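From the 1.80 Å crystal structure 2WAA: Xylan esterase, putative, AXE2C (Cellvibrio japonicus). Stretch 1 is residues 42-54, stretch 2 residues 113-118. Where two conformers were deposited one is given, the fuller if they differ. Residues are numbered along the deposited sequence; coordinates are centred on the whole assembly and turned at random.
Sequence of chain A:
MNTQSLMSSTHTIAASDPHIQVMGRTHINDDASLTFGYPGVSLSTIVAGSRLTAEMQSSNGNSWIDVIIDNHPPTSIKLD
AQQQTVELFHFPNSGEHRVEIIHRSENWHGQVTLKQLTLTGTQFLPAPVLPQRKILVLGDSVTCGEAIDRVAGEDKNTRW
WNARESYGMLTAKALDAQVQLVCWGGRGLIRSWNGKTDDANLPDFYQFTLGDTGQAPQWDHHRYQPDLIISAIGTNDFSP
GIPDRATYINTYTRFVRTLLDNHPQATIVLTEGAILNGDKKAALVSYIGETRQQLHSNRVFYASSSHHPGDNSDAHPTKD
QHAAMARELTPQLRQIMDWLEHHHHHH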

ATOM      1  N   SER A  42      -7.366  -3.249  -1.954  1.00  8.38           N
ATOM      2  CA  SER A  42      -7.861  -4.299  -2.810  0.50  7.12           C
ATOM      3  C   SER A  42      -9.298  -4.665  -2.392  1.00  7.57           C
ATOM      4  O   SER A  42      -9.525  -5.025  -1.215  1.00  7.60           O
ATOM      5  CB  SER A  42      -6.932  -5.504  -2.657  0.50  7.01           C
ATOM      6  OG  SER A  42      -5.615  -5.227  -3.143  0.50  2.04           O
ATOM      7  N   LEU A  43     -10.223  -4.619  -3.359  1.00  7.24           N
ATOM      8  CA  LEU A  43     -11.633  -4.920  -3.094  0.60  7.03           C
ATOM      9  C   LEU A  43     -11.985  -6.100  -3.975  1.00  7.39           C
ATOM     10  O   LEU A  43     -11.644  -6.117  -5.165  1.00  7.82           O
ATOM     11  CB  LEU A  43     -12.529  -3.739  -3.440  0.60  6.11           C
ATOM     12  CG  LEU A  43     -12.076  -2.349  -3.000  0.60  8.54           C
ATOM     13  CD1 LEU A  43     -13.157  -1.268  -3.276  0.60  7.72           C
ATOM     14  CD2 LEU A  43     -11.762  -2.390  -1.589  0.60  5.98           C
ATOM     15  N   SER A  44     -12.647  -7.096  -3.388  1.00  6.87           N
ATOM     16  CA  SER A  44     -12.843  -8.335  -4.146  1.00  7.44           C
ATOM     17  C   SER A  44     -14.196  -8.943  -3.861  1.00  7.49           C
ATOM     18  O   SER A  44     -14.759  -8.776  -2.780  1.00  7.97           O
ATOM     19  CB  SER A  44     -11.734  -9.379  -3.883  1.00  7.64           C
ATOM     20  OG  SER A  44     -11.514  -9.664  -2.473  1.00  9.30           O
ATOM     21  N   THR A  45     -14.682  -9.724  -4.817  1.00  8.45           N
ATOM     22  CA  THR A  45     -16.013 -10.310  -4.666  1.00  7.49           C
ATOM     23  C   THR A  45     -16.003 -11.574  -5.542  1.00  8.33           C
ATOM     24  O   THR A  45     -15.254 -11.676  -6.531  1.00  7.87           O
ATOM     25  CB  THR A  45     -17.146  -9.337  -5.099  1.00  8.05           C
ATOM     26  OG1 THR A  45     -18.418  -9.983  -5.004  1.00 10.48           O
ATOM     27  CG2 THR A  45     -16.983  -8.900  -6.576  1.00  6.42           C
ATOM     28  N   ILE A  46     -16.848 -12.528  -5.178  1.00  8.35           N
ATOM     29  CA  ILE A  46     -17.026 -13.734  -6.026  1.00  8.24           C
ATOM     30  C   ILE A  46     -18.526 -13.738  -6.341  1.00  7.58           C
ATOM     31  O   ILE A  46     -19.350 -13.496  -5.453  1.00  8.19           O
ATOM     32  CB  ILE A  46     -16.682 -14.999  -5.268  1.00  8.45           C
ATOM     33  CG1 ILE A  46     -15.175 -15.050  -4.941  1.00 11.36           C
ATOM     34  CG2 ILE A  46     -16.965 -16.217  -6.114  1.00  8.28           C
ATOM     35  CD1 ILE A  46     -14.872 -15.869  -3.727  1.00 17.51           C
ATOM     36  N   VAL A  47     -18.883 -13.926  -7.596  1.00  7.97           N
ATOM     37  CA  VAL A  47     -20.294 -13.781  -7.989  1.00  9.16           C
ATOM     38  C   VAL A  47     -20.745 -14.909  -8.894  1.00 10.04           C
ATOM     39  O   VAL A  47     -19.918 -15.568  -9.510  1.00 11.47           O
ATOM     40  CB  VAL A  47     -20.541 -12.459  -8.783  1.00  8.94           C
ATOM     41  CG1 VAL A  47     -20.316 -11.237  -7.867  1.00  9.88           C
ATOM     42  CG2 VAL A  47     -19.662 -12.366 -10.071  1.00 10.97           C
ATOM     43  N   ALA A  48     -22.052 -15.100  -9.007  1.00 10.67           N
ATOM     44  CA  ALA A  48     -22.605 -16.053 -10.009  1.00 10.67           C
ATOM     45  C   ALA A  48     -23.413 -15.183 -10.962  1.00 10.90           C
ATOM     46  O   ALA A  48     -24.428 -14.622 -10.567  1.00 10.45           O
ATOM     47  CB  ALA A  48     -23.487 -17.115  -9.320  1.00 11.45           C
ATOM     48  N   GLY A  49     -22.936 -15.013 -12.190  1.00 10.60           N
ATOM     49  CA  GLY A  49     -23.608 -14.170 -13.162  1.00 10.13           C
ATOM     50  C   GLY A  49     -22.826 -13.942 -14.438  1.00 12.24           C
ATOM     51  O   GLY A  49     -21.733 -14.498 -14.631  1.00 11.78           O
ATOM     52  N   SER A  50     -23.376 -13.101 -15.311  1.00 10.96           N
ATOM     53  CA  SER A  50     -22.841 -12.876 -16.648  1.00 11.47           C
ATOM     54  C   SER A  50     -22.204 -11.489 -16.834  1.00 11.58           C
ATOM     55  O   SER A  50     -21.484 -11.291 -17.798  1.00 11.14           O
ATOM     56  CB  SER A  50     -23.968 -13.063 -17.692  1.00 11.67           C
ATOM     57  OG  SER A  50     -25.004 -12.057 -17.513  1.00 10.51           O
ATOM     58  N   ARG A  51     -22.507 -10.527 -15.957  1.00 10.83           N
ATOM     59  CA  ARG A  51     -21.942  -9.191 -16.108  1.00  9.92           C
ATOM     60  C   ARG A  51     -21.849  -8.538 -14.736  1.00 10.34           C
ATOM     61  O   ARG A  51     -22.730  -8.737 -13.857  1.00  9.67           O
ATOM     62  CB  ARG A  51     -22.799  -8.303 -17.057  1.00  8.85           C
ATOM     63  CG  ARG A  51     -22.146  -6.971 -17.413  1.00 11.32           C
ATOM     64  CD  ARG A  51     -22.951  -6.171 -18.485  1.00 17.89           C
ATOM     65  NE  ARG A  51     -22.147  -5.060 -18.973  1.00 20.31           N
ATOM     66  CZ  ARG A  51     -22.523  -3.788 -18.918  1.00 24.46           C
ATOM     67  NH1 ARG A  51     -23.720  -3.469 -18.445  1.00 25.07           N
ATOM     68  NH2 ARG A  51     -21.705  -2.828 -19.337  1.00 23.79           N
ATOM     69  N   LEU A  52     -20.765  -7.793 -14.527  1.00  9.81           N
ATOM     70  CA  LEU A  52     -20.594  -7.042 -13.277  1.00  9.21           C
ATOM     71  C   LEU A  52     -20.028  -5.668 -13.609  1.00  8.62           C
ATOM     72  O   LEU A  52     -19.051  -5.542 -14.382  1.00 10.21           O
ATOM     73  CB  LEU A  52     -19.687  -7.799 -12.304  1.00  9.09           C
ATOM     74  CG  LEU A  52     -19.519  -7.160 -10.903  1.00  8.96           C
ATOM     75  CD1 LEU A  52     -20.825  -7.269 -10.073  1.00  9.27           C
ATOM     76  CD2 LEU A  52     -18.341  -7.873 -10.174  1.00  4.74           C
ATOM     77  N   THR A  53     -20.682  -4.617 -13.093  1.00  7.89           N
ATOM     78  CA  THR A  53     -20.222  -3.250 -13.305  1.00  8.14           C
ATOM     79  C   THR A  53     -20.055  -2.569 -11.951  1.00  7.90           C
ATOM     80  O   THR A  53     -20.675  -2.963 -10.965  1.00  8.88           O
ATOM     81  CB  THR A  53     -21.166  -2.358 -14.201  1.00  8.06           C
ATOM     82  OG1 THR A  53     -22.421  -2.153 -13.521  1.00  9.04           O
ATOM     83  CG2 THR A  53     -21.417  -3.015 -15.565  1.00  8.36           C
ATOM     84  N   ALA A  54     -19.238  -1.525 -11.934  1.00  7.64           N
ATOM     85  CA  ALA A  54     -19.046  -0.724 -10.728  1.00  7.34           C
ATOM     86  C   ALA A  54     -19.193   0.757 -11.051  1.00  8.03           C
ATOM     87  O   ALA A  54     -18.754   1.206 -12.111  1.00  9.43           O
ATOM     88  CB  ALA A  54     -17.661  -0.972 -10.221  1.00  7.35           C
ATOM     89  N   THR A 113     -13.239   6.503  -5.358  1.00  8.45           N
ATOM     90  CA  THR A 113     -14.430   6.076  -4.631  1.00  8.45           C
ATOM     91  C   THR A 113     -15.104   4.968  -5.454  1.00  9.93           C
ATOM     92  O   THR A 113     -15.272   5.104  -6.670  1.00  9.90           O
ATOM     93  CB  THR A 113     -15.405   7.268  -4.479  1.00  8.36           C
ATOM     94  OG1 THR A 113     -14.782   8.262  -3.656  1.00 10.01           O
ATOM     95  CG2 THR A 113     -16.793   6.800  -3.877  1.00 10.97           C
ATOM     96  N   LEU A 114     -15.457   3.876  -4.785  1.00  9.65           N
ATOM     97  CA  LEU A 114     -16.289   2.854  -5.385  1.00  9.78           C
ATOM     98  C   LEU A 114     -17.623   3.053  -4.709  1.00  8.40           C
ATOM     99  O   LEU A 114     -17.697   3.021  -3.473  1.00  8.25           O
ATOM    100  CB  LEU A 114     -15.751   1.461  -5.043  1.00  9.29           C
ATOM    101  CG  LEU A 114     -16.744   0.354  -5.403  1.00 13.73           C
ATOM    102  CD1 LEU A 114     -17.018   0.355  -6.890  1.00 13.31           C
ATOM    103  CD2 LEU A 114     -16.170  -1.012  -4.924  1.00 17.12           C
ATOM    104  N   LYS A 115     -18.686   3.281  -5.481  1.00  8.74           N
ATOM    105  CA  LYS A 115     -20.012   3.538  -4.851  1.00  9.03           C
ATOM    106  C   LYS A 115     -20.873   2.281  -4.699  1.00  8.31           C
ATOM    107  O   LYS A 115     -21.463   2.032  -3.639  1.00  8.18           O
ATOM    108  CB  LYS A 115     -20.804   4.575  -5.662  1.00  9.00           C
ATOM    109  CG  LYS A 115     -20.067   5.892  -5.712  1.00 12.62           C
ATOM    110  CD  LYS A 115     -20.954   7.014  -6.290  1.00 16.00           C
ATOM    111  CE  LYS A 115     -20.251   8.379  -6.161  1.00 18.49           C
ATOM    112  NZ  LYS A 115     -21.075   9.476  -6.773  1.00 19.91           N
ATOM    113  N   GLN A 116     -20.954   1.504  -5.775  1.00  7.98           N
ATOM    114  CA  GLN A 116     -21.862   0.323  -5.748  1.00  9.02           C
ATOM    115  C   GLN A 116     -21.514  -0.570  -6.924  1.00  7.31           C
ATOM    116  O   GLN A 116     -20.813  -0.130  -7.841  1.00  8.44           O
ATOM    117  CB  GLN A 116     -23.363   0.757  -5.736  1.00 10.54           C
ATOM    118  CG  GLN A 116     -23.688   1.779  -6.732  1.00 11.28           C
ATOM    119  CD  GLN A 116     -25.155   2.375  -6.647  1.00 10.39           C
ATOM    120  OE1 GLN A 116     -25.552   3.067  -7.569  1.00 10.28           O
ATOM    121  NE2 GLN A 116     -25.895   2.132  -5.570  1.00 11.25           N
ATOM    122  N   LEU A 117     -21.919  -1.838  -6.856  1.00  8.09           N
ATOM    123  CA  LEU A 117     -21.672  -2.823  -7.919  0.50  6.95           C
ATOM    124  C   LEU A 117     -23.019  -3.374  -8.345  1.00  7.70           C
ATOM    125  O   LEU A 117     -23.872  -3.647  -7.466  1.00  8.12           O
ATOM    126  CB  LEU A 117     -20.870  -4.007  -7.358  0.50  6.87           C
ATOM    127  CG  LEU A 117     -19.449  -3.860  -6.826  0.50  6.76           C
ATOM    128  CD1 LEU A 117     -18.897  -5.236  -6.362  0.50  3.07           C
ATOM    129  CD2 LEU A 117     -18.556  -3.238  -7.925  0.50  6.93           C
ATOM    130  N   THR A 118     -23.191  -3.588  -9.651  1.00  8.16           N
ATOM    131  CA  THR A 118     -24.413  -4.199 -10.172  1.00  7.72           C
ATOM    132  C   THR A 118     -24.041  -5.518 -10.896  1.00  7.33           C
ATOM    133  O   THR A 118     -23.282  -5.508 -11.864  1.00  8.22           O
ATOM    134  CB  THR A 118     -25.136  -3.291 -11.150  1.00  8.05           C
ATOM    135  OG1 THR A 118     -25.618  -2.120 -10.467  1.00  9.66           O
ATOM    136  CG2 THR A 118     -26.355  -4.070 -11.792  1.00  8.97           C
TER

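How do the two backbones meet? The strand that includes residues 51-54 runs antiparallel to strand 113-118, with an angle of 169° between their N-to-C directions and axes that approach to 4.7 Å. The pairing is anchored at T53 and T118, which face each other as a hydrogen-bonded antiparallel pair. The amide T53 N donates to T118 O at 3.0 Å, and T118 N donates back to T53 O at 2.9 Å; N-H...O angles of 163° and 159° make both bonds nearly straight. A54 and L117 form the next pair, of the non-hydrogen-bonded kind, and there the CA atoms draw in to 4.4 Å, against 5.3 Å between the CA atoms of T53 and T118.

What supports the backbone between and beyond those two bonds? Carbonyl oxygens also receive CA-H...O contacts. T53 O, already an acceptor for T118 N, lies 3.2 Å from L117 CA, and T118 O lies 3.4 Å from L52 CA, so each of these oxygens serves two neighbours on the facing strand. A third contact, from A54 CA to Q116 O at 3.4 Å, carries the association one step past the A54-L117 pair.

Which side chains pack on the face that carries A54 and L117? This face is apolar. Two leucines close on the methyl of A54: A54 CB is 3.3 Å from L117 CD2 and 3.6 Å from L114 CD1. L117 brings the end of its side chain nearer to the other stretch than its CA-to-CB direction alone would suggest. L52 behaves similarly: its CA-to-CB bond points sideways, yet L52 CD1 reaches to 4.2 Å from L117 CB.

What does the earlier strand, 42-48, add? The chain turns a corner at G49 and S50, so this strand belongs to a different sheet or face and contributes through side chains. L43 and T45, two residues apart, both point toward stretch 2, whereas S44 between them points away. L43 CD1 meets L114 CD2 at 3.4 Å, a tight apolar contact, and the methyl T45 CG2 approaches L117 CD1 at 4.1 Å. L114 and L117 are thus each touched by both strands of stretch 1.

How does the face of T53 and T118 differ? Here two threonines sit side by side, with T53 OG1 3.8 Å from T118 CB. T118 OG1 is hydrogen-bonded elsewhere in the structure, and the hydrogen bonds between these two residues are both main-chain.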